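Local coordinates for cupin type-2 domain-containing protein (Ralstonia eutropha, PDB 2OPK) that is of unknown function but adopts the cupin fold and may act as a mannose-6-phosphate isomerase, at residues V13-P18 with I37-A42; I33-S38 with P101-A106; D54-V59 with G80-V85; S61-I66 with V76-D81. All coordinates share one frame; numbering follows the deposited sequence. Where two conformers were deposited one is given.

Contact 1. Residues V13-P18 with I37-A42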
loop_
_atom_site.group_PDB
_atom_site.type_symbol
_atom_site.label_atom_id
_atom_site.label_comp_id
_atom_site.label_asym_id
_atom_site.label_seq_id
_atom_site.Cartn_x
_atom_site.Cartn_y
_atom_site.Cartn_z
ATOM N N VAL B 13 11.750 -12.435 -1.809
ATOM C CA VAL B 13 10.463 -13.100 -1.960
ATOM C C VAL B 13 10.707 -14.586 -2.297
ATOM O O VAL B 13 11.156 -14.894 -3.406
ATOM C CB VAL B 13 9.649 -12.458 -3.108
ATOM C CG1 VAL B 13 8.439 -13.321 -3.480
ATOM C CG2 VAL B 13 9.242 -11.050 -2.756
ATOM N N PRO B 14 10.399 -15.510 -1.356
ATOM C CA PRO B 14 10.565 -16.942 -1.648
ATOM C C PRO B 14 9.593 -17.459 -2.692
ATOM O O PRO B 14 8.384 -17.334 -2.509
ATOM C CB PRO B 14 10.275 -17.614 -0.303
ATOM C CG PRO B 14 10.373 -16.545 0.726
ATOM C CD PRO B 14 9.903 -15.305 0.015
ATOM N N VAL B 15 10.118 -18.012 -3.774
ATOM C CA VAL B 15 9.312 -18.573 -4.864
ATOM C C VAL B 15 9.045 -20.045 -4.555
ATOM O O VAL B 15 9.970 -20.790 -4.284
ATOM C CB VAL B 15 10.070 -18.487 -6.202
ATOM C CG1 VAL B 15 9.289 -19.154 -7.289
ATOM C CG2 VAL B 15 10.350 -17.024 -6.568
ATOM N N GLY B 16 7.792 -20.466 -4.575
ATOM C CA GLY B 16 7.448 -21.834 -4.232
ATOM C C GLY B 16 7.332 -22.210 -2.759
ATOM O O GLY B 16 7.223 -23.400 -2.456
ATOM N N ALA B 17 7.316 -21.256 -1.823
ATOM C CA ALA B 17 7.119 -21.630 -0.406
ATOM C C ALA B 17 5.766 -22.359 -0.285
ATOM O O ALA B 17 4.790 -21.879 -0.831
ATOM C CB ALA B 17 7.137 -20.404 0.480
ATOM N N PRO B 18 5.687 -23.510 0.426
ATOM C CA PRO B 18 4.401 -24.221 0.461
ATOM C C PRO B 18 3.254 -23.479 1.096
ATOM O O PRO B 18 2.102 -23.697 0.693
ATOM C CB PRO B 18 4.700 -25.453 1.329
ATOM C CG PRO B 18 6.122 -25.611 1.219
ATOM C CD PRO B 18 6.693 -24.245 1.205
ATOM N N ILE B 37 3.056 -12.928 1.037
ATOM C CA ILE B 37 3.625 -13.610 -0.115
ATOM C C ILE B 37 2.882 -14.927 -0.315
ATOM O O ILE B 37 2.954 -15.846 0.542
ATOM C CB ILE B 37 5.136 -13.902 0.066
ATOM C CG1 ILE B 37 5.903 -12.639 0.504
ATOM C CG2 ILE B 37 5.735 -14.491 -1.206
ATOM C CD1 ILE B 37 5.904 -11.521 -0.506
ATOM N N SER B 38 2.157 -15.008 -1.430
ATOM C CA SER B 38 1.450 -16.205 -1.829
ATOM C C SER B 38 2.215 -16.844 -2.949
ATOM O O SER B 38 2.921 -16.183 -3.724
ATOM C CB SER B 38 0.046 -15.876 -2.322
ATOM O OG SER B 38 -0.704 -15.171 -1.349
ATOM N N ASN B 39 2.066 -18.153 -3.024
ATOM C CA ASN B 39 2.631 -18.952 -4.112
ATOM C C ASN B 39 1.587 -19.986 -4.501
ATOM O O ASN B 39 1.824 -21.193 -4.379
ATOM C CB ASN B 39 3.917 -19.653 -3.676
ATOM C CG ASN B 39 5.108 -18.743 -3.729
ATOM O OD1 ASN B 39 5.645 -18.491 -4.809
ATOM N ND2 ASN B 39 5.546 -18.254 -2.553
ATOM N N GLY B 40 0.415 -19.502 -4.917
ATOM C CA GLY B 40 -0.632 -20.383 -5.418
ATOM C C GLY B 40 -1.616 -20.943 -4.422
ATOM O O GLY B 40 -2.526 -21.674 -4.813
ATOM N N GLN B 41 -1.503 -20.555 -3.164
ATOM C CA GLN B 41 -2.444 -21.035 -2.144
ATOM C C GLN B 41 -3.768 -20.300 -2.229
ATOM O O GLN B 41 -3.833 -19.168 -2.735
ATOM C CB GLN B 41 -1.900 -20.876 -0.703
ATOM C CG GLN B 41 -0.522 -21.494 -0.490
ATOM C CD GLN B 41 0.617 -20.516 -0.772
ATOM O OE1 GLN B 41 0.369 -19.400 -1.200
ATOM N NE2 GLN B 41 1.861 -20.949 -0.586
ATOM N N ALA B 42 -4.814 -20.957 -1.714
ATOM C CA ALA B 42 -6.124 -20.374 -1.562
ATOM C C ALA B 42 -6.628 -20.671 -0.147
ATOM O O ALA B 42 -6.149 -21.566 0.493
ATOM C CB ALA B 42 -7.067 -20.975 -2.599
HETATM O O HOH W 1 3.485 -23.133 -3.061
#
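Asn39 has CG anti to its carbonyl carbon (chi1 -81°) and its amide turned to chi2 -78°, which sets the carboxamide against the loop 13-18; Gln41, kinked at chi2 (90°), folds back beside it. The Asn39 amide works in both directions. ND2 donates to Pro14 O at 3.0 Å, in the plane of that carbonyl, while OD1 accepts Gly16 N at 2.9 Å from well above the plane of its own C=O. Donor and acceptor thus grip the loop two residues apart. In the cupin fold built here, this joins the exit of strand 31-38 to the loop that precedes strand 21-28, at the surface of the barrel. Gln41 makes the second pairing: NE2 donates to Pro18 O at 3.0 Å, nearly straight and again from above the carbonyl plane, and OE1 accepts Asn39 N at 2.8 Å, so one glutamine ties down both the loop and the backbone of the clamping asparagine. Nearer the interior, the side chains of buried Ile37 and of Val13 cross obliquely, CG2 of the first touching CG1 of the second at 3.7 Å. A water donates to both Ala17 O and Asn39 O, each 2.9 Å from it.

Contact 2. Residues I33-S38 with P101-A106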
loop_
_atom_site.group_PDB
_atom_site.type_symbol
_atom_site.label_atom_id
_atom_site.label_comp_id
_atom_site.label_asym_id
_atom_site.label_seq_id
_atom_site.Cartn_x
_atom_site.Cartn_y
_atom_site.Cartn_z
ATOM N N ILE B 33 0.850 -2.674 9.053
ATOM C CA ILE B 33 1.098 -2.726 7.623
ATOM C C ILE B 33 1.990 -3.926 7.415
ATOM O O ILE B 33 3.010 -4.075 8.102
ATOM C CB ILE B 33 1.822 -1.469 7.107
ATOM C CG1 ILE B 33 1.021 -0.205 7.452
ATOM C CG2 ILE B 33 2.004 -1.516 5.585
ATOM C CD1 ILE B 33 1.774 1.118 7.037
ATOM N N GLU B 34 1.618 -4.773 6.464
ATOM C CA GLU B 34 2.364 -5.988 6.212
ATOM C C GLU B 34 2.359 -6.376 4.746
ATOM O O GLU B 34 1.450 -6.047 3.988
ATOM C CB GLU B 34 1.792 -7.157 7.031
ATOM C CG GLU B 34 0.411 -7.605 6.581
ATOM C CD GLU B 34 -0.199 -8.686 7.446
ATOM O OE1 GLU B 34 0.542 -9.321 8.249
ATOM O OE2 GLU B 34 -1.442 -8.887 7.293
ATOM N N ARG B 35 3.389 -7.130 4.396
ATOM C CA ARG B 35 3.526 -7.785 3.095
ATOM C C ARG B 35 3.065 -9.259 3.256
ATOM O O ARG B 35 3.348 -9.886 4.282
ATOM C CB ARG B 35 4.994 -7.753 2.753
ATOM C CG ARG B 35 5.349 -8.350 1.532
ATOM C CD ARG B 35 6.805 -8.124 1.252
ATOM N NE ARG B 35 7.761 -9.035 1.882
ATOM C CZ ARG B 35 8.925 -9.353 1.294
ATOM N NH1 ARG B 35 9.213 -8.860 0.103
ATOM N NH2 ARG B 35 9.814 -10.147 1.845
ATOM N N ILE B 36 2.329 -9.767 2.271
ATOM C CA ILE B 36 1.896 -11.165 2.223
ATOM C C ILE B 36 2.465 -11.735 0.940
ATOM O O ILE B 36 2.413 -11.078 -0.122
ATOM C CB ILE B 36 0.374 -11.348 2.163
ATOM C CG1 ILE B 36 -0.311 -10.512 3.242
ATOM C CG2 ILE B 36 -0.001 -12.883 2.262
ATOM C CD1 ILE B 36 -1.894 -10.440 3.178
ATOM N N ILE B 37 3.056 -12.928 1.037
ATOM C CA ILE B 37 3.625 -13.610 -0.115
ATOM C C ILE B 37 2.882 -14.927 -0.315
ATOM O O ILE B 37 2.954 -15.846 0.542
ATOM C CB ILE B 37 5.136 -13.902 0.066
ATOM C CG1 ILE B 37 5.903 -12.639 0.504
ATOM C CG2 ILE B 37 5.735 -14.491 -1.206
ATOM C CD1 ILE B 37 5.904 -11.521 -0.506
ATOM N N SER B 38 2.157 -15.008 -1.430
ATOM C CA SER B 38 1.450 -16.205 -1.829
ATOM C C SER B 38 2.215 -16.844 -2.949
ATOM O O SER B 38 2.921 -16.183 -3.724
ATOM C CB SER B 38 0.046 -15.876 -2.322
ATOM O OG SER B 38 -0.704 -15.171 -1.349
ATOM N N PRO B 101 4.960 -15.837 -7.720
ATOM C CA PRO B 101 4.472 -15.276 -6.454
ATOM C C PRO B 101 3.459 -14.141 -6.601
ATOM O O PRO B 101 3.511 -13.354 -7.545
ATOM C CB PRO B 101 5.762 -14.772 -5.753
ATOM C CG PRO B 101 6.852 -15.501 -6.350
ATOM C CD PRO B 101 6.438 -15.811 -7.800
ATOM N N THR B 102 2.525 -14.094 -5.662
ATOM C CA THR B 102 1.588 -13.018 -5.537
ATOM C C THR B 102 2.001 -12.283 -4.252
ATOM O O THR B 102 1.985 -12.865 -3.157
ATOM C CB THR B 102 0.143 -13.513 -5.470
ATOM O OG1 THR B 102 -0.210 -14.132 -6.706
ATOM C CG2 THR B 102 -0.816 -12.362 -5.243
ATOM N N VAL B 103 2.432 -11.036 -4.411
ATOM C CA VAL B 103 2.804 -10.193 -3.275
ATOM C C VAL B 103 1.708 -9.182 -3.029
ATOM O O VAL B 103 1.284 -8.479 -3.962
ATOM C CB VAL B 103 4.155 -9.424 -3.526
ATOM C CG1 VAL B 103 4.498 -8.549 -2.328
ATOM C CG2 VAL B 103 5.284 -10.416 -3.849
ATOM N N TRP B 104 1.264 -9.101 -1.779
ATOM C CA TRP B 104 0.186 -8.200 -1.360
ATOM C C TRP B 104 0.701 -7.207 -0.346
ATOM O O TRP B 104 1.694 -7.464 0.331
ATOM C CB TRP B 104 -0.902 -8.931 -0.619
ATOM C CG TRP B 104 -1.425 -10.225 -1.183
ATOM C CD1 TRP B 104 -0.766 -11.392 -1.274
ATOM C CD2 TRP B 104 -2.752 -10.467 -1.676
ATOM N NE1 TRP B 104 -1.586 -12.362 -1.798
ATOM C CE2 TRP B 104 -2.811 -11.816 -2.063
ATOM C CE3 TRP B 104 -3.886 -9.666 -1.845
ATOM C CZ2 TRP B 104 -3.977 -12.396 -2.579
ATOM C CZ3 TRP B 104 -5.044 -10.230 -2.343
ATOM C CH2 TRP B 104 -5.083 -11.577 -2.721
ATOM N N LEU B 105 -0.020 -6.099 -0.231
ATOM C CA LEU B 105 0.198 -5.110 0.825
ATOM C C LEU B 105 -1.106 -5.044 1.568
ATOM O O LEU B 105 -2.165 -4.869 0.947
ATOM C CB LEU B 105 0.530 -3.742 0.236
ATOM C CG LEU B 105 0.855 -2.659 1.266
ATOM C CD1 LEU B 105 2.171 -2.949 2.004
ATOM C CD2 LEU B 105 0.939 -1.339 0.554
ATOM N N ALA B 106 -1.053 -5.231 2.882
ATOM C CA ALA B 106 -2.242 -5.287 3.698
ATOM C C ALA B 106 -2.132 -4.354 4.899
ATOM O O ALA B 106 -1.068 -4.256 5.532
ATOM C CB ALA B 106 -2.513 -6.722 4.139
#
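Pro101 enters the contact through its CA, which lies 3.3 Å from Ser38 O. Thr102 then opens an antiparallel ladder to 33-38, the two strand directions standing 160° apart: its N and O both bond to Ser38, the Ser38 N to Thr102 O bond being 2.8 Å long and nearly straight (176°). Its CG2 sits 3.4 Å above the plane of the Trp104 ring, toward the rim, while OG1 turns to Ser63 O. Val103 faces the other way, and its CG2 lies alongside Ile37 CD1 at 3.6 Å, the two side chains pointing together. Trp104 forms a hydrogen-bonded pair with Ile36 through both backbone groups. With CG anti to its carbonyl carbon (chi1 -46°), it crosses Ile36 obliquely, CD1 at 3.6 Å from Ile36 CB, and sends NE1 to Ser38 OG at 3.0 Å, the oxygen close to the ring plane. Leu105 returns to the side of Val103; its CD1 lies 3.9 Å from Ile33 CG2, and its side chain also packs on Leu105 of the second subunit. Ala106 closes the ladder with two bonds to Glu34, and its CB touches both Ile36 CD1 and Glu34 CG, each at 3.9 Å, while the carboxylate of Glu34 bonds to His108. This is the pairing of strands 31-38 and 102-109 in the cupin barrel. Because Ser38 OG accepts the indole N-H and also bonds to Glu20 OE2, its hydroxyl proton presumably goes to that carboxylate, a chain of two hydrogen bonds that would limit rotation of the Trp104 ring.

Contact 3. Residues D54-V59 with G80-V85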
loop_
_atom_site.group_PDB
_atom_site.type_symbol
_atom_site.label_atom_id
_atom_site.label_comp_id
_atom_site.label_asym_id
_atom_site.label_seq_id
_atom_site.Cartn_x
_atom_site.Cartn_y
_atom_site.Cartn_z
ATOM N N ASP B 54 -10.697 -3.324 10.553
ATOM C CA ASP B 54 -10.859 -3.165 9.102
ATOM C C ASP B 54 -9.572 -3.676 8.471
ATOM O O ASP B 54 -8.533 -3.671 9.121
ATOM C CB ASP B 54 -11.012 -1.699 8.720
ATOM C CG ASP B 54 -12.424 -1.195 8.852
ATOM O OD1 ASP B 54 -13.257 -1.802 9.558
ATOM O OD2 ASP B 54 -12.693 -0.189 8.187
ATOM N N GLU B 55 -9.655 -4.119 7.226
ATOM C CA GLU B 55 -8.491 -4.484 6.418
ATOM C C GLU B 55 -8.600 -3.796 5.064
ATOM O O GLU B 55 -9.704 -3.686 4.503
ATOM C CB GLU B 55 -8.388 -6.002 6.228
ATOM C CG GLU B 55 -7.120 -6.423 5.457
ATOM C CD GLU B 55 -6.955 -7.925 5.277
ATOM O OE1 GLU B 55 -7.740 -8.703 5.896
ATOM O OE2 GLU B 55 -6.024 -8.327 4.515
ATOM N N TRP B 56 -7.467 -3.300 4.571
ATOM C CA TRP B 56 -7.336 -2.707 3.245
ATOM C C TRP B 56 -6.223 -3.541 2.624
ATOM O O TRP B 56 -5.152 -3.662 3.204
ATOM C CB TRP B 56 -6.963 -1.212 3.336
ATOM C CG TRP B 56 -6.812 -0.591 1.962
ATOM C CD1 TRP B 56 -7.784 0.015 1.230
ATOM C CD2 TRP B 56 -5.637 -0.584 1.141
ATOM N NE1 TRP B 56 -7.284 0.403 -0.001
ATOM C CE2 TRP B 56 -5.978 0.035 -0.080
ATOM C CE3 TRP B 56 -4.324 -1.028 1.320
ATOM C CZ2 TRP B 56 -5.074 0.201 -1.099
ATOM C CZ3 TRP B 56 -3.423 -0.848 0.294
ATOM C CH2 TRP B 56 -3.797 -0.244 -0.887
ATOM N N VAL B 57 -6.462 -4.146 1.477
ATOM C CA VAL B 57 -5.489 -5.093 0.915
ATOM C C VAL B 57 -5.408 -4.932 -0.580
ATOM O O VAL B 57 -6.430 -4.775 -1.247
ATOM C CB VAL B 57 -5.835 -6.567 1.312
ATOM C CG1 VAL B 57 -7.258 -6.995 0.830
ATOM C CG2 VAL B 57 -4.789 -7.526 0.815
HETATM N N MSE B 58 -4.183 -4.963 -1.101
HETATM C CA MSE B 58 -3.936 -4.780 -2.510
HETATM C C MSE B 58 -2.954 -5.796 -3.069
HETATM O O MSE B 58 -1.960 -6.122 -2.430
HETATM C CB MSE B 58 -3.347 -3.382 -2.744
HETATM C CG MSE B 58 -3.214 -2.975 -4.226
HETATM SE SE MSE B 58 -2.487 -1.145 -4.435
HETATM C CE MSE B 58 -1.041 -1.342 -3.402
ATOM N N VAL B 59 -3.212 -6.224 -4.299
ATOM C CA VAL B 59 -2.268 -7.088 -5.047
ATOM C C VAL B 59 -1.266 -6.159 -5.680
ATOM O O VAL B 59 -1.650 -5.232 -6.376
ATOM C CB VAL B 59 -2.964 -7.894 -6.148
ATOM C CG1 VAL B 59 -1.947 -8.707 -6.921
ATOM C CG2 VAL B 59 -4.074 -8.799 -5.537
ATOM N N GLY B 80 -2.427 -3.647 -8.553
ATOM C CA GLY B 80 -3.136 -2.377 -8.435
ATOM C C GLY B 80 -4.550 -2.466 -7.879
ATOM O O GLY B 80 -5.056 -1.487 -7.367
ATOM N N ASP B 81 -5.205 -3.618 -8.010
ATOM C CA ASP B 81 -6.533 -3.821 -7.414
ATOM C C ASP B 81 -6.436 -3.956 -5.910
ATOM O O ASP B 81 -5.601 -4.714 -5.387
ATOM C CB ASP B 81 -7.247 -5.051 -7.984
ATOM C CG ASP B 81 -7.671 -4.860 -9.432
ATOM O OD1 ASP B 81 -8.266 -3.813 -9.759
ATOM O OD2 ASP B 81 -7.451 -5.776 -10.244
ATOM N N TRP B 82 -7.307 -3.220 -5.235
ATOM C CA TRP B 82 -7.387 -3.193 -3.789
ATOM C C TRP B 82 -8.826 -3.387 -3.321
ATOM O O TRP B 82 -9.795 -3.186 -4.072
ATOM C CB TRP B 82 -6.812 -1.869 -3.218
ATOM C CG TRP B 82 -7.442 -0.601 -3.745
ATOM C CD1 TRP B 82 -6.959 0.206 -4.750
ATOM C CD2 TRP B 82 -8.643 0.044 -3.253
ATOM N NE1 TRP B 82 -7.800 1.295 -4.922
ATOM C CE2 TRP B 82 -8.836 1.215 -4.020
ATOM C CE3 TRP B 82 -9.583 -0.267 -2.245
ATOM C CZ2 TRP B 82 -9.938 2.066 -3.820
ATOM C CZ3 TRP B 82 -10.678 0.590 -2.046
ATOM C CH2 TRP B 82 -10.838 1.737 -2.830
ATOM N N LEU B 83 -8.949 -3.785 -2.059
ATOM C CA LEU B 83 -10.228 -4.075 -1.449
ATOM C C LEU B 83 -10.243 -3.615 -0.006
ATOM O O LEU B 83 -9.316 -3.896 0.744
ATOM C CB LEU B 83 -10.488 -5.578 -1.511
ATOM C CG LEU B 83 -11.691 -6.165 -0.755
ATOM C CD1 LEU B 83 -13.002 -5.719 -1.381
ATOM C CD2 LEU B 83 -11.575 -7.687 -0.755
ATOM N N HIS B 84 -11.299 -2.909 0.381
ATOM C CA HIS B 84 -11.489 -2.562 1.774
ATOM C C HIS B 84 -12.514 -3.548 2.349
ATOM O O HIS B 84 -13.627 -3.650 1.848
ATOM C CB HIS B 84 -11.947 -1.122 1.943
ATOM C CG HIS B 84 -12.415 -0.807 3.332
ATOM N ND1 HIS B 84 -13.621 -0.196 3.594
ATOM C CD2 HIS B 84 -11.850 -1.059 4.538
ATOM C CE1 HIS B 84 -13.767 -0.072 4.904
ATOM N NE2 HIS B 84 -12.714 -0.604 5.500
ATOM N N VAL B 85 -12.107 -4.283 3.373
ATOM C CA VAL B 85 -12.954 -5.243 4.074
ATOM C C VAL B 85 -13.256 -4.695 5.477
ATOM O O VAL B 85 -12.410 -4.815 6.372
ATOM C CB VAL B 85 -12.252 -6.610 4.206
ATOM C CG1 VAL B 85 -13.108 -7.584 4.995
ATOM C CG2 VAL B 85 -11.956 -7.184 2.825
#
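Strands 54-59 and 81-85 run antiparallel, their directions 166° apart and axes 4.6 Å at closest, with paired bonds at Glu55-Val85 and Val57-Leu83, before Val59 bonds through N to Asp81 O and through O to Gly80 N. On one face, His84 has CG anti to its backbone N (chi1 168°), which carries the imidazole to Asp54. NE2 donates to Asp54 OD2 at 2.7 Å; the oxygen lies in the ring plane, whereas the carboxylate, tilted 53° against the ring, is met from above its own plane. On the same face, the indoles of Trp56 and Trp82 meet obliquely, with NE1 of Trp56 3.3 Å from CE3 of Trp82 and CZ2 of Trp56 3.4 Å from CB of Trp82. Met58, a selenomethionine, lays CG against Asp81 O at 3.2 Å. The opposite face carries Val57 and Leu83 in looser apolar contact, CG1 to CB at 4.2 Å. These are neighbouring strands of the cupin barrel, and residues 81-84 extend the sheet by pairing with a strand of the second subunit. Asp54 OD2 also forms a salt bridge with Arg28 of that subunit, and OD1 accepts Ala87 N; these donors, together with His84, would favour an ionised Asp54, whose charge would tend to stabilise a protonated His84, an effect the arginine would partly offset.

Contact 4. Residues S61-I66 with V76-D81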
loop_
_atom_site.group_PDB
_atom_site.type_symbol
_atom_site.label_atom_id
_atom_site.label_comp_id
_atom_site.label_asym_id
_atom_site.label_seq_id
_atom_site.Cartn_x
_atom_site.Cartn_y
_atom_site.Cartn_z
ATOM N N SER B 61 1.913 -7.624 -6.998
ATOM C CA SER B 61 2.448 -8.453 -8.057
ATOM C C SER B 61 1.700 -9.766 -8.055
ATOM O O SER B 61 1.068 -10.119 -7.067
ATOM C CB SER B 61 3.948 -8.711 -7.913
ATOM O OG SER B 61 4.226 -9.362 -6.684
ATOM N N GLY B 62 1.761 -10.489 -9.180
ATOM C CA GLY B 62 0.962 -11.713 -9.312
ATOM C C GLY B 62 -0.512 -11.414 -9.548
ATOM O O GLY B 62 -0.848 -10.485 -10.265
ATOM N N SER B 63 -1.386 -12.261 -9.033
ATOM C CA SER B 63 -2.824 -12.140 -9.281
ATOM C C SER B 63 -3.592 -13.005 -8.298
ATOM O O SER B 63 -3.034 -13.937 -7.709
ATOM C CB SER B 63 -3.218 -12.544 -10.720
ATOM O OG SER B 63 -2.949 -13.909 -10.989
ATOM N N ALA B 64 -4.878 -12.711 -8.156
ATOM C CA ALA B 64 -5.717 -13.412 -7.200
ATOM C C ALA B 64 -7.206 -13.241 -7.476
ATOM O O ALA B 64 -7.630 -12.494 -8.359
ATOM C CB ALA B 64 -5.391 -12.881 -5.741
ATOM N N GLY B 65 -7.980 -13.965 -6.692
ATOM C CA GLY B 65 -9.405 -13.794 -6.588
ATOM C C GLY B 65 -9.737 -13.809 -5.109
ATOM O O GLY B 65 -9.143 -14.573 -4.361
ATOM N N ILE B 66 -10.633 -12.915 -4.702
ATOM C CA ILE B 66 -11.139 -12.824 -3.355
ATOM C C ILE B 66 -12.650 -12.774 -3.393
ATOM O O ILE B 66 -13.215 -12.033 -4.180
ATOM C CB ILE B 66 -10.660 -11.553 -2.640
ATOM C CG1 ILE B 66 -9.175 -11.672 -2.314
ATOM C CG2 ILE B 66 -11.458 -11.315 -1.331
ATOM C CD1 ILE B 66 -8.652 -10.649 -1.329
ATOM N N VAL B 76 -11.902 -10.833 -9.467
ATOM C CA VAL B 76 -10.542 -10.808 -10.014
ATOM C C VAL B 76 -9.744 -9.614 -9.453
ATOM O O VAL B 76 -10.252 -8.490 -9.339
ATOM C CB VAL B 76 -10.567 -10.715 -11.586
ATOM C CG1 VAL B 76 -9.180 -10.381 -12.165
ATOM C CG2 VAL B 76 -11.116 -12.040 -12.175
HETATM N N MSE B 77 -8.494 -9.880 -9.096
HETATM C CA MSE B 77 -7.586 -8.865 -8.598
HETATM C C MSE B 77 -6.234 -9.050 -9.285
HETATM O O MSE B 77 -5.585 -10.083 -9.155
HETATM C CB MSE B 77 -7.479 -8.974 -7.059
HETATM C CG MSE B 77 -8.807 -8.544 -6.308
HETATM SE SE MSE B 77 -8.470 -8.762 -4.431
HETATM C CE MSE B 77 -7.662 -6.951 -4.014
ATOM N N ARG B 78 -5.875 -8.053 -10.079
ATOM C CA ARG B 78 -4.585 -7.930 -10.738
ATOM C C ARG B 78 -3.780 -6.862 -9.981
ATOM O O ARG B 78 -4.321 -6.206 -9.089
ATOM C CB ARG B 78 -4.814 -7.499 -12.191
ATOM C CG ARG B 78 -5.944 -8.234 -12.887
ATOM C CD ARG B 78 -5.688 -9.722 -12.878
ATOM N NE ARG B 78 -4.504 -10.073 -13.652
ATOM C CZ ARG B 78 -4.190 -11.310 -14.044
ATOM N NH1 ARG B 78 -4.965 -12.340 -13.763
ATOM N NH2 ARG B 78 -3.111 -11.511 -14.772
ATOM N N PRO B 79 -2.488 -6.709 -10.296
ATOM C CA PRO B 79 -1.665 -5.677 -9.642
ATOM C C PRO B 79 -2.347 -4.315 -9.697
ATOM O O PRO B 79 -2.846 -3.912 -10.754
ATOM C CB PRO B 79 -0.379 -5.691 -10.476
ATOM C CG PRO B 79 -0.271 -7.109 -10.923
ATOM C CD PRO B 79 -1.691 -7.471 -11.278
ATOM N N GLY B 80 -2.427 -3.647 -8.553
ATOM C CA GLY B 80 -3.136 -2.377 -8.435
ATOM C C GLY B 80 -4.550 -2.466 -7.879
ATOM O O GLY B 80 -5.056 -1.487 -7.367
ATOM N N ASP B 81 -5.205 -3.618 -8.010
ATOM C CA ASP B 81 -6.533 -3.821 -7.414
ATOM C C ASP B 81 -6.436 -3.956 -5.910
ATOM O O ASP B 81 -5.601 -4.714 -5.387
ATOM C CB ASP B 81 -7.247 -5.051 -7.984
ATOM C CG ASP B 81 -7.671 -4.860 -9.432
ATOM O OD1 ASP B 81 -8.266 -3.813 -9.759
ATOM O OD2 ASP B 81 -7.451 -5.776 -10.244
HETATM O O HOH W 2 -6.768 -12.848 -11.347
#
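The strands 64-68 and 75-77 form a beta hairpin in the smaller sheet of the cupin fold, and this contact takes in its open end, where one strand arrives and the other leaves. Backbone bonds set the register: Ala64 N donates to Met77 O at 2.9 Å, in the plane of that carbonyl, and Met77 N returns the bond to Ala64 O at 2.9 Å from above the carbonyl plane. Just beyond, a type II beta turn from Arg78 to Asp81 redirects the chain into strand 81-85. It is braced by Asp81 OD2, whose anti lone pair takes Arg78 N at 2.8 Å, while OD1 of the same carboxylate bonds to Asn8 of the second subunit. Apolar packing is concentrated at Met77, a selenomethionine with chi3 bent to 87°: its SE touches Ile66 CD1 at 3.6 Å, and both side chains also rest on Leu83. At the other end, the Pro79 ring makes van der Waals contact with the backbone of 61-62, CD reaching the carbonyl oxygen Gly62 O at 3.3 Å. Polar and charged groups meet at Arg78, whose side chain doubles back through chi2 -58° and chi3 -64°. The guanidinium thereby lies across Ser63, whose CB sits over one face at the rim, 3.5 Å from NH1. Ser63 OG itself bonds to Asp97. A single water joins this charge to the hairpin, accepting from Arg78 NH1 and donating to Ala64 O, 3.1 Å from both.

Overall arrangement
Contacts 1 and 2 share Ile37 and Ser38 at the end of strand 31-38, and contacts 3 and 4 share Gly80 and Asp81, so the turn that leaves the hairpin feeds the barrel strand 81-85. Contact 2 connects the two pairs: Leu105 O lies 2.9 Å from Met58 N of contact 3, and Trp104 CH2 comes within 3.3 Å of Ala64 CB in contact 4. Contacts 1 and 3 are on opposite sides of the chain's centre, their centres about 19 Å apart. Unidentified ligand atoms, probably from the crystallisation liquor, lie about 3 Å from the Trp104 side chain and about 5 Å from those of Glu55 and Ile66, consistent with contacts 2, 3 and 4 lining a shared pocket.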